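Local atomic coordinates of putative surface-anchored fimbrial subunit (Corynebacterium diphtheriae, PDB entry 3HR6), a protein that forms the shaft of a surface pilus as the major pilin SpaA, built of tandem Ig-like modules held by isopeptide and disulfide bonds. Residues K149-P154 / L369-L374; P159-G164 / A258-Q263; A190-A195 / G227-L232; K262-G267 / S304-I309; F328-C333 / P344-D349. All coordinates share one frame; numbering follows the deposited sequence. Where two conformers were deposited one is given.

Contact 1: residues K149-P154 / L369-L374. With CA (calcium ion), chain B.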
# COMPACT_ATOMS: atom_id res chain seq x y z
N LYS A 149 7.12 2.79 0.55
CA LYS A 149 6.29 3.83 1.11
C LYS A 149 6.94 4.42 2.35
O LYS A 149 7.32 3.70 3.27
CB LYS A 149 4.89 3.31 1.41
CG LYS A 149 3.97 4.41 1.91
CD LYS A 149 2.56 3.97 2.09
CE LYS A 149 1.72 5.10 2.71
NZ LYS A 149 0.26 4.95 2.53
N THR A 150 7.01 5.73 2.40
CA THR A 150 7.45 6.47 3.56
C THR A 150 6.47 7.58 3.92
O THR A 150 5.63 7.98 3.11
CB THR A 150 8.82 7.05 3.34
OG1 THR A 150 8.84 7.89 2.15
CG2 THR A 150 9.88 5.92 3.28
N ALA A 151 6.62 8.09 5.13
CA ALA A 151 5.86 9.25 5.63
C ALA A 151 6.83 10.38 5.89
O ALA A 151 7.98 10.15 6.26
CB ALA A 151 5.11 8.91 6.90
N VAL A 152 6.37 11.59 5.62
CA VAL A 152 7.14 12.81 5.74
C VAL A 152 6.26 13.81 6.50
O VAL A 152 5.06 13.83 6.32
CB VAL A 152 7.48 13.35 4.34
CG1 VAL A 152 8.07 14.71 4.40
CG2 VAL A 152 8.43 12.33 3.64
N ASP A 153 6.85 14.61 7.38
CA ASP A 153 6.13 15.72 8.00
C ASP A 153 6.20 16.89 6.99
O ASP A 153 7.28 17.46 6.70
CB ASP A 153 6.78 16.14 9.31
CG ASP A 153 6.03 17.26 9.99
OD1 ASP A 153 4.94 17.63 9.49
OD2 ASP A 153 6.52 17.73 11.05
N PRO A 154 5.04 17.29 6.44
CA PRO A 154 5.07 18.34 5.40
C PRO A 154 5.19 19.76 5.93
O PRO A 154 5.37 20.71 5.14
CB PRO A 154 3.71 18.18 4.71
CG PRO A 154 2.86 17.62 5.71
CD PRO A 154 3.71 16.72 6.56
N LEU A 369 3.73 10.33 17.81
CA LEU A 369 5.00 10.14 18.47
C LEU A 369 6.17 9.86 17.54
O LEU A 369 7.28 10.30 17.77
CB LEU A 369 4.86 8.99 19.45
CG LEU A 369 3.86 9.23 20.56
CD1 LEU A 369 3.69 7.94 21.31
CD2 LEU A 369 4.36 10.29 21.53
N GLY A 370 5.89 9.13 16.46
CA GLY A 370 6.93 8.72 15.54
C GLY A 370 6.41 7.73 14.53
O GLY A 370 5.23 7.39 14.57
N THR A 371 7.31 7.25 13.67
CA THR A 371 6.93 6.43 12.52
C THR A 371 7.94 5.31 12.28
O THR A 371 9.15 5.48 12.36
CB THR A 371 6.81 7.29 11.26
OG1 THR A 371 5.84 8.29 11.51
CG2 THR A 371 6.35 6.42 10.09
N LEU A 372 7.39 4.14 11.99
CA LEU A 372 8.13 2.93 11.60
C LEU A 372 7.92 2.79 10.09
O LEU A 372 6.78 2.77 9.59
CB LEU A 372 7.56 1.71 12.32
CG LEU A 372 8.25 0.39 12.02
CD1 LEU A 372 9.68 0.37 12.63
CD2 LEU A 372 7.42 -0.81 12.55
N GLN A 373 9.03 2.81 9.38
CA GLN A 373 9.03 2.69 7.93
C GLN A 373 10.36 2.10 7.46
O GLN A 373 11.35 2.08 8.21
CB GLN A 373 8.82 4.06 7.30
CG GLN A 373 9.83 5.09 7.77
CD GLN A 373 9.39 6.51 7.54
OE1 GLN A 373 8.71 6.81 6.55
NE2 GLN A 373 9.81 7.41 8.42
N LEU A 374 10.39 1.72 6.19
CA LEU A 374 11.56 1.13 5.60
C LEU A 374 12.61 2.19 5.29
O LEU A 374 12.33 3.24 4.74
CB LEU A 374 11.13 0.41 4.32
CG LEU A 374 11.96 -0.71 3.80
CD1 LEU A 374 12.04 -1.82 4.83
CD2 LEU A 374 11.32 -1.16 2.50
CA CA B . 4.19 18.97 11.40
O HOH W 1 7.89 1.62 4.66
O HOH W 2 8.79 9.86 8.74
O HOH W 3 2.29 18.83 9.58
O HOH W 4 3.49 21.46 11.70

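Contact 2: residues P159-G164 / A258-Q263. With CA (calcium ion), chain B.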
# COMPACT_ATOMS: atom_id res chain seq x y z
N PRO A 159 6.49 19.46 15.32
CA PRO A 159 6.99 18.15 14.90
C PRO A 159 5.89 17.14 14.65
O PRO A 159 4.92 17.06 15.38
CB PRO A 159 7.81 17.71 16.11
CG PRO A 159 8.27 19.01 16.67
CD PRO A 159 7.20 20.00 16.48
N GLY A 160 6.10 16.30 13.64
CA GLY A 160 5.18 15.24 13.36
C GLY A 160 3.90 15.68 12.72
O GLY A 160 3.76 16.85 12.24
N PHE A 161 2.93 14.76 12.76
CA PHE A 161 1.60 15.00 12.19
C PHE A 161 0.57 14.49 13.17
O PHE A 161 -0.20 13.57 12.92
CB PHE A 161 1.42 14.40 10.78
CG PHE A 161 2.21 13.15 10.51
CD1 PHE A 161 1.69 11.89 10.80
CD2 PHE A 161 3.47 13.23 9.92
CE1 PHE A 161 2.42 10.76 10.52
CE2 PHE A 161 4.17 12.08 9.64
CZ PHE A 161 3.66 10.85 9.99
N SER A 162 0.54 15.15 14.32
CA SER A 162 -0.51 14.89 15.30
C SER A 162 -1.88 15.26 14.69
O SER A 162 -1.99 15.99 13.67
CB SER A 162 -0.24 15.74 16.53
OG SER A 162 0.81 15.25 17.33
N VAL A 163 -2.94 14.76 15.27
CA VAL A 163 -4.29 15.08 14.84
C VAL A 163 -4.41 16.60 14.72
O VAL A 163 -4.04 17.35 15.62
CB VAL A 163 -5.36 14.50 15.85
CG1 VAL A 163 -6.77 15.04 15.51
CG2 VAL A 163 -5.30 12.96 15.80
N GLY A 164 -4.86 17.05 13.57
CA GLY A 164 -5.07 18.46 13.32
C GLY A 164 -4.05 19.01 12.34
O GLY A 164 -4.20 20.14 11.87
N ALA A 258 -2.45 14.39 3.32
CA ALA A 258 -3.82 14.29 3.79
C ALA A 258 -3.92 14.73 5.24
O ALA A 258 -2.95 14.58 5.98
CB ALA A 258 -4.32 12.87 3.65
N PRO A 259 -5.09 15.23 5.64
CA PRO A 259 -5.25 15.65 7.03
C PRO A 259 -5.40 14.47 8.00
O PRO A 259 -6.13 13.51 7.75
CB PRO A 259 -6.48 16.54 7.00
CG PRO A 259 -7.20 16.22 5.84
CD PRO A 259 -6.21 15.68 4.81
N VAL A 260 -4.68 14.54 9.10
CA VAL A 260 -4.87 13.55 10.16
C VAL A 260 -6.06 14.04 10.98
O VAL A 260 -5.92 15.02 11.70
CB VAL A 260 -3.60 13.35 11.02
CG1 VAL A 260 -3.83 12.33 12.09
CG2 VAL A 260 -2.40 12.90 10.17
N THR A 261 -7.20 13.36 10.94
CA THR A 261 -8.42 13.93 11.49
C THR A 261 -8.80 13.36 12.83
O THR A 261 -9.59 13.98 13.56
CB THR A 261 -9.65 13.80 10.57
OG1 THR A 261 -10.12 12.45 10.57
CG2 THR A 261 -9.31 14.19 9.15
N LYS A 262 -8.24 12.20 13.17
CA LYS A 262 -8.58 11.60 14.46
C LYS A 262 -7.54 10.63 14.88
O LYS A 262 -6.80 10.07 14.07
CB LYS A 262 -9.95 10.94 14.43
CG LYS A 262 -10.09 9.82 13.46
CD LYS A 262 -11.56 9.50 13.22
CE LYS A 262 -11.75 8.33 12.28
NZ LYS A 262 -13.23 7.96 12.19
N GLN A 263 -7.52 10.39 16.19
CA GLN A 263 -6.56 9.48 16.75
C GLN A 263 -6.98 8.06 16.41
O GLN A 263 -8.12 7.64 16.69
CB GLN A 263 -6.58 9.61 18.27
CG GLN A 263 -5.72 8.59 19.00
CD GLN A 263 -5.71 8.83 20.49
OE1 GLN A 263 -4.78 9.45 21.05
NE2 GLN A 263 -6.73 8.35 21.14
CA CA B . 4.19 18.97 11.40
O HOH W 3 2.29 18.83 9.58
O HOH W 4 3.49 21.46 11.70

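Contact 3: residues A190-A195 / G227-L232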
# COMPACT_ATOMS: atom_id res chain seq x y z
N ALA A 190 -2.27 2.47 -6.28
CA ALA A 190 -3.44 2.80 -5.47
C ALA A 190 -3.11 2.71 -4.02
O ALA A 190 -2.28 1.91 -3.59
CB ALA A 190 -4.61 1.85 -5.75
N ASP A 191 -3.78 3.56 -3.26
CA ASP A 191 -3.50 3.64 -1.81
C ASP A 191 -4.80 3.84 -1.11
O ASP A 191 -5.48 4.84 -1.34
CB ASP A 191 -2.51 4.79 -1.55
CG ASP A 191 -2.00 4.82 -0.11
OD1 ASP A 191 -2.81 4.51 0.81
OD2 ASP A 191 -0.82 5.13 0.05
N LYS A 192 -5.20 2.87 -0.29
CA LYS A 192 -6.43 2.98 0.49
C LYS A 192 -6.00 3.58 1.80
O LYS A 192 -5.42 2.88 2.65
CB LYS A 192 -7.14 1.63 0.68
CG LYS A 192 -8.52 1.69 1.33
CD LYS A 192 -9.09 0.24 1.33
CE LYS A 192 -10.50 0.14 1.78
NZ LYS A 192 -10.88 -1.29 1.76
N LEU A 193 -6.20 4.88 1.92
CA LEU A 193 -5.73 5.60 3.07
C LEU A 193 -6.36 5.01 4.33
O LEU A 193 -7.50 4.60 4.31
CB LEU A 193 -6.10 7.08 2.98
CG LEU A 193 -5.24 8.00 2.06
CD1 LEU A 193 -5.28 7.57 0.61
CD2 LEU A 193 -5.70 9.44 2.18
N PRO A 194 -5.60 5.06 5.44
CA PRO A 194 -6.28 4.68 6.69
C PRO A 194 -7.47 5.58 7.01
O PRO A 194 -7.52 6.74 6.61
CB PRO A 194 -5.18 4.82 7.75
CG PRO A 194 -4.20 5.74 7.20
CD PRO A 194 -4.27 5.63 5.66
N ALA A 195 -8.44 5.07 7.77
CA ALA A 195 -9.65 5.82 8.04
C ALA A 195 -9.48 7.09 8.80
O ALA A 195 -10.33 7.94 8.73
CB ALA A 195 -10.67 4.95 8.77
N GLY A 227 -16.15 2.28 1.69
CA GLY A 227 -16.56 2.44 3.07
C GLY A 227 -16.08 3.77 3.65
O GLY A 227 -16.31 4.84 3.07
N ASP A 228 -15.42 3.71 4.80
CA ASP A 228 -15.00 4.93 5.49
C ASP A 228 -13.57 5.30 5.15
O ASP A 228 -12.92 6.07 5.88
CB ASP A 228 -15.18 4.78 7.01
CG ASP A 228 -14.33 3.66 7.60
OD1 ASP A 228 -13.65 2.92 6.87
OD2 ASP A 228 -14.36 3.51 8.84
N ARG A 229 -13.05 4.74 4.07
CA ARG A 229 -11.70 5.06 3.63
C ARG A 229 -11.65 5.57 2.19
O ARG A 229 -12.36 5.08 1.33
CB ARG A 229 -10.78 3.88 3.81
CG ARG A 229 -10.63 3.51 5.31
CD ARG A 229 -10.08 2.15 5.44
NE ARG A 229 -8.72 2.07 4.94
CZ ARG A 229 -7.99 0.95 4.86
NH1 ARG A 229 -8.52 -0.22 5.17
NH2 ARG A 229 -6.76 1.01 4.37
N THR A 230 -10.77 6.54 1.97
CA THR A 230 -10.47 7.06 0.63
C THR A 230 -9.35 6.27 -0.02
O THR A 230 -8.30 6.07 0.57
CB THR A 230 -10.00 8.52 0.71
OG1 THR A 230 -10.95 9.29 1.43
CG2 THR A 230 -9.87 9.11 -0.71
N VAL A 231 -9.59 5.81 -1.25
CA VAL A 231 -8.57 5.29 -2.10
C VAL A 231 -8.13 6.40 -3.07
O VAL A 231 -8.96 7.05 -3.70
CB VAL A 231 -9.09 4.13 -2.96
CG1 VAL A 231 -7.98 3.57 -3.85
CG2 VAL A 231 -9.70 3.03 -2.08
N LEU A 232 -6.82 6.60 -3.13
CA LEU A 232 -6.17 7.46 -4.11
C LEU A 232 -5.59 6.55 -5.16
O LEU A 232 -4.93 5.59 -4.85
CB LEU A 232 -5.06 8.25 -3.45
CG LEU A 232 -4.12 9.04 -4.39
CD1 LEU A 232 -4.85 10.06 -5.25
CD2 LEU A 232 -3.01 9.70 -3.59
O HOH W 5 -9.32 7.43 4.43
O HOH W 6 -13.05 7.47 8.24

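Contact 4: residues K262-G267 / S304-I309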
# COMPACT_ATOMS: atom_id res chain seq x y z
N LYS A 262 -8.24 12.20 13.17
CA LYS A 262 -8.58 11.60 14.46
C LYS A 262 -7.54 10.63 14.88
O LYS A 262 -6.80 10.07 14.07
CB LYS A 262 -9.95 10.94 14.43
CG LYS A 262 -10.09 9.82 13.46
CD LYS A 262 -11.56 9.50 13.22
CE LYS A 262 -11.75 8.33 12.28
NZ LYS A 262 -13.23 7.96 12.19
N GLN A 263 -7.52 10.39 16.19
CA GLN A 263 -6.56 9.48 16.75
C GLN A 263 -6.98 8.06 16.41
O GLN A 263 -8.12 7.64 16.69
CB GLN A 263 -6.58 9.61 18.27
CG GLN A 263 -5.72 8.59 19.00
CD GLN A 263 -5.71 8.83 20.49
OE1 GLN A 263 -4.78 9.45 21.05
NE2 GLN A 263 -6.73 8.35 21.14
N PRO A 264 -6.03 7.27 15.87
CA PRO A 264 -6.34 5.86 15.69
C PRO A 264 -6.64 5.22 17.04
O PRO A 264 -5.89 5.45 18.01
CB PRO A 264 -5.06 5.28 15.09
CG PRO A 264 -4.36 6.38 14.55
CD PRO A 264 -4.68 7.58 15.42
N GLU A 265 -7.72 4.47 17.09
CA GLU A 265 -8.13 3.82 18.35
C GLU A 265 -7.07 2.92 18.94
O GLU A 265 -6.97 2.82 20.18
CB GLU A 265 -9.43 3.07 18.15
CG GLU A 265 -10.58 4.02 17.91
CD GLU A 265 -11.90 3.33 18.04
OE1 GLU A 265 -12.51 3.42 19.13
OE2 GLU A 265 -12.33 2.66 17.06
N ASN A 266 -6.24 2.31 18.08
CA ASN A 266 -5.19 1.42 18.58
C ASN A 266 -3.84 2.08 18.48
O ASN A 266 -2.82 1.40 18.49
CB ASN A 266 -5.21 0.12 17.80
CG ASN A 266 -4.90 0.31 16.34
OD1 ASN A 266 -4.68 1.43 15.88
ND2 ASN A 266 -4.90 -0.81 15.57
N GLY A 267 -3.83 3.40 18.29
CA GLY A 267 -2.63 4.18 18.09
C GLY A 267 -1.91 4.06 16.78
O GLY A 267 -0.96 4.75 16.59
N SER A 304 2.63 4.86 11.79
CA SER A 304 2.89 6.00 12.66
C SER A 304 2.20 5.79 13.98
O SER A 304 1.05 5.38 14.01
CB SER A 304 2.40 7.28 11.99
OG SER A 304 3.16 7.49 10.79
N LYS A 305 2.91 6.02 15.07
CA LYS A 305 2.47 5.63 16.39
C LYS A 305 1.94 6.84 17.15
O LYS A 305 2.57 7.87 17.16
CB LYS A 305 3.65 5.04 17.14
CG LYS A 305 4.46 4.00 16.35
CD LYS A 305 3.61 2.80 15.97
CE LYS A 305 4.48 1.75 15.29
NZ LYS A 305 3.73 0.52 14.94
N PHE A 306 0.80 6.65 17.80
CA PHE A 306 0.11 7.74 18.48
C PHE A 306 -0.00 7.45 19.94
O PHE A 306 0.03 6.31 20.39
CB PHE A 306 -1.26 8.01 17.86
CG PHE A 306 -1.19 8.80 16.59
CD1 PHE A 306 -0.68 8.23 15.42
CD2 PHE A 306 -1.57 10.13 16.56
CE1 PHE A 306 -0.59 8.99 14.25
CE2 PHE A 306 -1.49 10.87 15.39
CZ PHE A 306 -0.99 10.32 14.25
N GLY A 307 -0.14 8.55 20.69
CA GLY A 307 -0.31 8.44 22.14
C GLY A 307 -1.29 9.45 22.68
O GLY A 307 -1.75 10.34 21.98
N GLN A 308 -1.65 9.25 23.92
CA GLN A 308 -2.71 10.02 24.56
C GLN A 308 -2.36 10.19 26.05
O GLN A 308 -2.01 9.23 26.70
CB GLN A 308 -4.00 9.21 24.47
CG GLN A 308 -5.17 9.78 25.19
CD GLN A 308 -6.43 9.02 24.86
OE1 GLN A 308 -7.16 9.42 23.94
NE2 GLN A 308 -6.70 7.94 25.60
N ILE A 309 -2.49 11.41 26.54
CA ILE A 309 -2.19 11.76 27.93
C ILE A 309 -3.52 12.04 28.60
O ILE A 309 -4.32 12.79 28.08
CB ILE A 309 -1.30 13.01 28.00
CG1 ILE A 309 0.08 12.68 27.44
CG2 ILE A 309 -1.15 13.47 29.45
CD1 ILE A 309 0.89 13.92 27.15

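Contact 5: residues F328-C333 / P344-D349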
# COMPACT_ATOMS: atom_id res chain seq x y z
N PHE A 328 -3.88 23.47 31.32
CA PHE A 328 -2.53 23.00 31.01
C PHE A 328 -2.24 23.19 29.55
O PHE A 328 -3.16 23.19 28.68
CB PHE A 328 -2.35 21.51 31.36
CG PHE A 328 -2.58 21.21 32.81
CD1 PHE A 328 -1.50 21.16 33.71
CD2 PHE A 328 -3.86 21.03 33.30
CE1 PHE A 328 -1.71 20.92 35.05
CE2 PHE A 328 -4.08 20.80 34.63
CZ PHE A 328 -3.01 20.72 35.53
N GLN A 329 -0.97 23.43 29.29
CA GLN A 329 -0.44 23.32 27.95
C GLN A 329 0.61 22.22 27.91
O GLN A 329 1.33 21.93 28.89
CB GLN A 329 0.07 24.67 27.46
CG GLN A 329 -0.99 25.72 27.41
CD GLN A 329 -0.48 26.98 26.75
OE1 GLN A 329 0.40 27.66 27.29
NE2 GLN A 329 -1.08 27.34 25.62
N LEU A 330 0.68 21.59 26.75
CA LEU A 330 1.64 20.51 26.51
C LEU A 330 2.89 21.08 25.82
O LEU A 330 2.80 21.87 24.90
CB LEU A 330 1.00 19.40 25.70
CG LEU A 330 1.85 18.13 25.45
CD1 LEU A 330 2.11 17.38 26.74
CD2 LEU A 330 1.14 17.24 24.39
N HIS A 331 4.05 20.65 26.30
CA HIS A 331 5.34 21.18 25.91
C HIS A 331 6.32 20.04 25.82
O HIS A 331 6.01 18.91 26.15
CB HIS A 331 5.84 22.15 26.96
CG HIS A 331 5.24 23.52 26.87
ND1 HIS A 331 5.64 24.44 25.92
CD2 HIS A 331 4.29 24.14 27.61
CE1 HIS A 331 4.98 25.57 26.10
NE2 HIS A 331 4.15 25.41 27.12
N ARG A 332 7.52 20.36 25.35
CA ARG A 332 8.67 19.50 25.38
C ARG A 332 9.68 20.08 26.38
O ARG A 332 9.80 21.31 26.51
CB ARG A 332 9.34 19.41 24.01
CG ARG A 332 8.45 18.79 22.93
CD ARG A 332 8.28 17.32 23.16
NE ARG A 332 9.52 16.57 23.03
CZ ARG A 332 9.67 15.25 23.14
NH1 ARG A 332 8.60 14.48 23.40
NH2 ARG A 332 10.89 14.72 23.01
N CYS A 333 10.34 19.18 27.11
CA CYS A 333 11.29 19.53 28.16
C CYS A 333 12.64 18.85 27.88
O CYS A 333 12.69 17.79 27.22
CB CYS A 333 10.71 19.11 29.53
SG CYS A 333 9.52 20.27 30.26
N PRO A 344 7.05 25.97 21.93
CA PRO A 344 5.67 26.40 21.80
C PRO A 344 4.71 25.39 22.42
O PRO A 344 5.03 24.21 22.53
CB PRO A 344 5.46 26.42 20.28
CG PRO A 344 6.33 25.32 19.80
CD PRO A 344 7.56 25.37 20.67
N PRO A 345 3.52 25.84 22.79
CA PRO A 345 2.52 24.88 23.20
C PRO A 345 2.22 23.95 22.04
O PRO A 345 2.27 24.37 20.86
CB PRO A 345 1.31 25.75 23.51
CG PRO A 345 1.86 27.10 23.73
CD PRO A 345 2.99 27.21 22.80
N ILE A 346 1.96 22.71 22.38
CA ILE A 346 1.64 21.71 21.38
C ILE A 346 0.18 21.78 21.09
O ILE A 346 -0.65 21.82 22.01
CB ILE A 346 2.13 20.31 21.85
CG1 ILE A 346 3.65 20.33 21.87
CG2 ILE A 346 1.54 19.19 20.97
CD1 ILE A 346 4.30 19.16 22.60
N SER A 347 -0.16 21.79 19.79
CA SER A 347 -1.54 21.84 19.35
C SER A 347 -2.04 20.44 19.00
O SER A 347 -1.36 19.67 18.33
CB SER A 347 -1.65 22.78 18.13
OG SER A 347 -2.96 22.88 17.68
N LEU A 348 -3.23 20.10 19.48
CA LEU A 348 -3.87 18.81 19.17
C LEU A 348 -5.30 19.09 18.75
O LEU A 348 -6.10 19.63 19.51
CB LEU A 348 -3.93 17.84 20.37
CG LEU A 348 -2.59 17.56 21.02
CD1 LEU A 348 -2.69 16.79 22.37
CD2 LEU A 348 -1.66 16.78 20.02
N ASP A 349 -5.61 18.67 17.53
CA ASP A 349 -6.89 18.95 16.89
C ASP A 349 -7.30 20.42 17.04
O ASP A 349 -8.44 20.71 17.38
CB ASP A 349 -7.95 18.00 17.48
CG ASP A 349 -9.06 17.71 16.52
OD1 ASP A 349 -9.01 18.14 15.37
OD2 ASP A 349 -10.03 17.05 16.92
O HOH W 7 -0.58 22.79 24.56

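Contact 1: residues K149-P154 / L369-L374
Strand 149-152 passes over strand 369-374 at Thr-150 and Gln-373, whose CA atoms are 6.0 Å apart. The two segments run roughly antiparallel, with 142° between their N-to-C directions, and their axes come within 6.5 Å. They belong to two different sheets of the tandem Ig-like modules, so side chains and water join them in place of direct backbone pairing. Strand 149-152 forms the edge of its sheet and pairs there with strand 166-174.

Gln-373 carries the contact, in the conformer described here, one of two modelled. Its CG stands between its own backbone N and carbonyl carbon (chi1 55°), and the chain is extended beyond it. Gln-373 OE1 accepts a nearly straight hydrogen bond from Ala-151 N at 2.8 Å, with an angle of 169° at the hydrogen. The amide thus takes the place of a backbone carbonyl. The side chains of Thr-150 and Gln-373 cross at about a right angle, and Thr-150 CB lies 3.2 Å from Gln-373 OE1. Farther toward Asp-153, Ala-151 CB meets Thr-371 CG2 at 4.2 Å.

Two waters complete the join. One receives a bond from Gln-373 NE2 and gives one to Ala-151 O. The other accepts from Leu-374 N and donates to Lys-149 O. The Lys-149 side chain leads away to a covalent link between NZ and Asn-271 CG, the isopeptide bond, and NZ is also hydrogen-bonded to Asp-191 OD2.

Past the strand end the chain reaches the calcium ion. Asp-153 grips it with both carboxylate oxygens, OD1 at 2.5 Å and OD2 at 2.7 Å from the metal.

Contact 2: residues P159-G164 / A258-Q263
Val-163 and Val-260 meet where the loop before strand 166-174 passes the end of strand 251-259. Their CA atoms are 5.0 Å apart. The polar part of the contact is one backbone hydrogen bond, from Gly-164 N to Val-260 O at 3.0 Å, with 165° at the hydrogen. The same carbonyl oxygen also receives a CA-H...O contact from Val-163 CA.

The apolar part is built from the methyls of two valines. Val-163 CG2 touches Val-260 CG1 at 4.0 Å. Val-163 CG2 also rests against the peptide joining Lys-262 to Gln-263, 3.4 Å from Gln-263 N. Val-163 CG1, anti to its backbone N (chi1 170°), lies beside Thr-261 O. Val-260 CG2 reaches Phe-161 CB at 4.1 Å. The Phe-161 ring stacks on His-368, outside the two segments.

The metal part belongs to Gly-160, whose O binds the calcium ion at 2.3 Å. Asp-153, Asp-155, Gln-158 and Glu-165 complete the protein ligands.

Val-260 CG2 lies 3.6 Å from Phe-161 O, so this buried carbonyl is covered by a methyl instead of a donor. The contact rests mainly on valine methyls, which with one backbone bond hold the calcium-binding loop against the neighbouring strand end.

Contact 3: residues A190-A195 / G227-L232
The Arg-229 guanidinium has the side chain of Lys-192 across one face, and the two chains cross at about a right angle. Lys-192 CG lies 3.4 Å above the guanidinium plane, offset toward its rim. At the edge, near that plane, is Leu-193 O. Arg-229 NE donates a hydrogen bond to Leu-193 O at 2.9 Å, nearly straight, with 171° at the hydrogen, although NE sits above the plane of that carbonyl. Arg-229 NH2 donates a hydrogen bond to Lys-192 O at 2.9 Å, also from above the carbonyl plane. Two successive carbonyls thus fix the rotation of the group. The bend at chi3 (66°) brings NE round to the side of CB, toward Leu-193 O.

Like charges come close here. Lys-192 NZ is 4.3 Å from Arg-229 NH1. Salt bridges probably offset this, from Lys-192 NZ to Asp-285 and from Arg-229 NH2 to Glu-287.

The backbones pair as antiparallel strands within an Ig-like, Cna-B-type module. Asp-191 and Leu-232 form a hydrogen-bonded pair: Asp-191 N to Leu-232 O and Leu-232 N to Asp-191 O are both 2.8 Å. Lys-192 and Val-231 form the adjoining non-hydrogen-bonded pair, and Lys-192 CG touches Val-231 CG2 on their shared face. Leu-193 N adds a bond to Thr-230 O.

Beyond this the chain leaves the strand and water bridges it. One water accepts from Thr-230 N and is placed to donate to Pro-194 O. Another lies between Ala-195 O and Asp-228 O. On the side of Asp-191 and Leu-232, Leu-193 CD1 packs on Leu-232 CB at 4.1 Å, beside Phe-256. Ala-195 CB rests on Arg-229 CG at 3.7 Å.

Contact 4: residues K262-G267 / S304-I309
Pro-264 lies across the Phe-306 ring, and the two side chains cross at about a right angle. Pro-264 CD stands over one face in a CH-pi contact, 4.1 Å from the ring centroid and 19° off its normal. It is offset toward the rim, and CG is its nearest ring atom. The ring also meets His-368, with its plane inclined.

The Gln-263 and Gln-308 side chains also cross at about a right angle. Their amide planes are 49° apart. Gln-263 NE2 donates to Gln-308 OE1 at 3.0 Å. The acceptor lies near the plane of the Gln-263 amide, but NE2 comes from above the Gln-308 carbonyl plane. Each chain is extended, with CG anti to the backbone N (chi1 173° in Gln-263). The other ends are held too: Gln-263 OE1 by Gly-366 N and Gln-308 NE2 by Glu-425.

From Pro-264 onward the backbone makes a type I beta turn to Gly-267, closed by Gly-267 N to Pro-264 O. The turn lies on the connection from strand 251-259 to strand 268-276, in the Cna-B-like part of the chain. It brings Gly-267 O to the long strand 302-315, where Phe-306 N donates to it at 2.9 Å, in the carbonyl plane and on a lone pair. Gly-267 has a positive phi, a conformation easy for glycine. Lys-305 CA adds a CA-H...O contact of 3.5 Å to Gly-267 O.

Contact 5: residues F328-C333 / P344-D349
Ile-346 and Leu-330 bury the most surface here, and their side chains cross obliquely. Ile-346 CD1 touches Leu-330 CG at 3.9 Å, while CG2 of the isoleucine faces Leu-330 CD2 at 4.0 Å. Ile-346 CG1 is anti to the carbonyl carbon (chi1 -68°) and lies over Leu-330 O. Their backbones bond as well: Ile-346 N donates to Leu-330 O at 2.8 Å, with the donor tilted 21° from the carbonyl plane. A water completes the pairing, accepting from Leu-330 N and donating to Ile-346 O.

Pro-345 is the third main residue. It lies alongside Gln-329, both side chains pointing the same way, and its CG is 3.5 Å from Gln-329 NE2. That amide nitrogen has its polar partner in Gln-352 O. Pro-345 CA also stands over a face of the His-331 ring in a CH-pi contact, 4.2 Å from the centroid. His-331 ND1 is hydrogen-bonded to Asp-343 OD2, which helps hold the ring in place.

The loop 344-349 crosses strand 327-333 at a steep angle, 114° between the end-to-end directions of the touching parts. Leu-330 and Leu-348 both pack on Leu-364 and Ile-367 of strand 361-375. Strand 327-333 belongs to the disulfide-bearing Ig-like module. It is flanked in its antiparallel sheet by strands 354-355 and 391-398, and the Cys-333 to Cys-393 disulfide ties it to the latter.

How the contacts relate
Contacts 1 and 2 share the calcium ion and two of its waters, with Asp-153 from one and Gly-160 from the other; their centres are 12 Å apart. The isopeptide nitrogen, Lys-149 NZ of contact 1, is hydrogen-bonded to Asp-191 OD2 of contact 3 at 2.7 Å. Contact 4 adjoins contact 2 through Gln-263, and Phe-306 CZ lies 3.6 Å from Phe-161 O. Strand 302-315 of contact 4 neighbours strand 361-375 of contact 1. Contact 5 meets contact 2 through Val-163 O and Asp-349 N, 2.8 Å apart. Contacts 3 and 5 are separate, about 30 Å between centres.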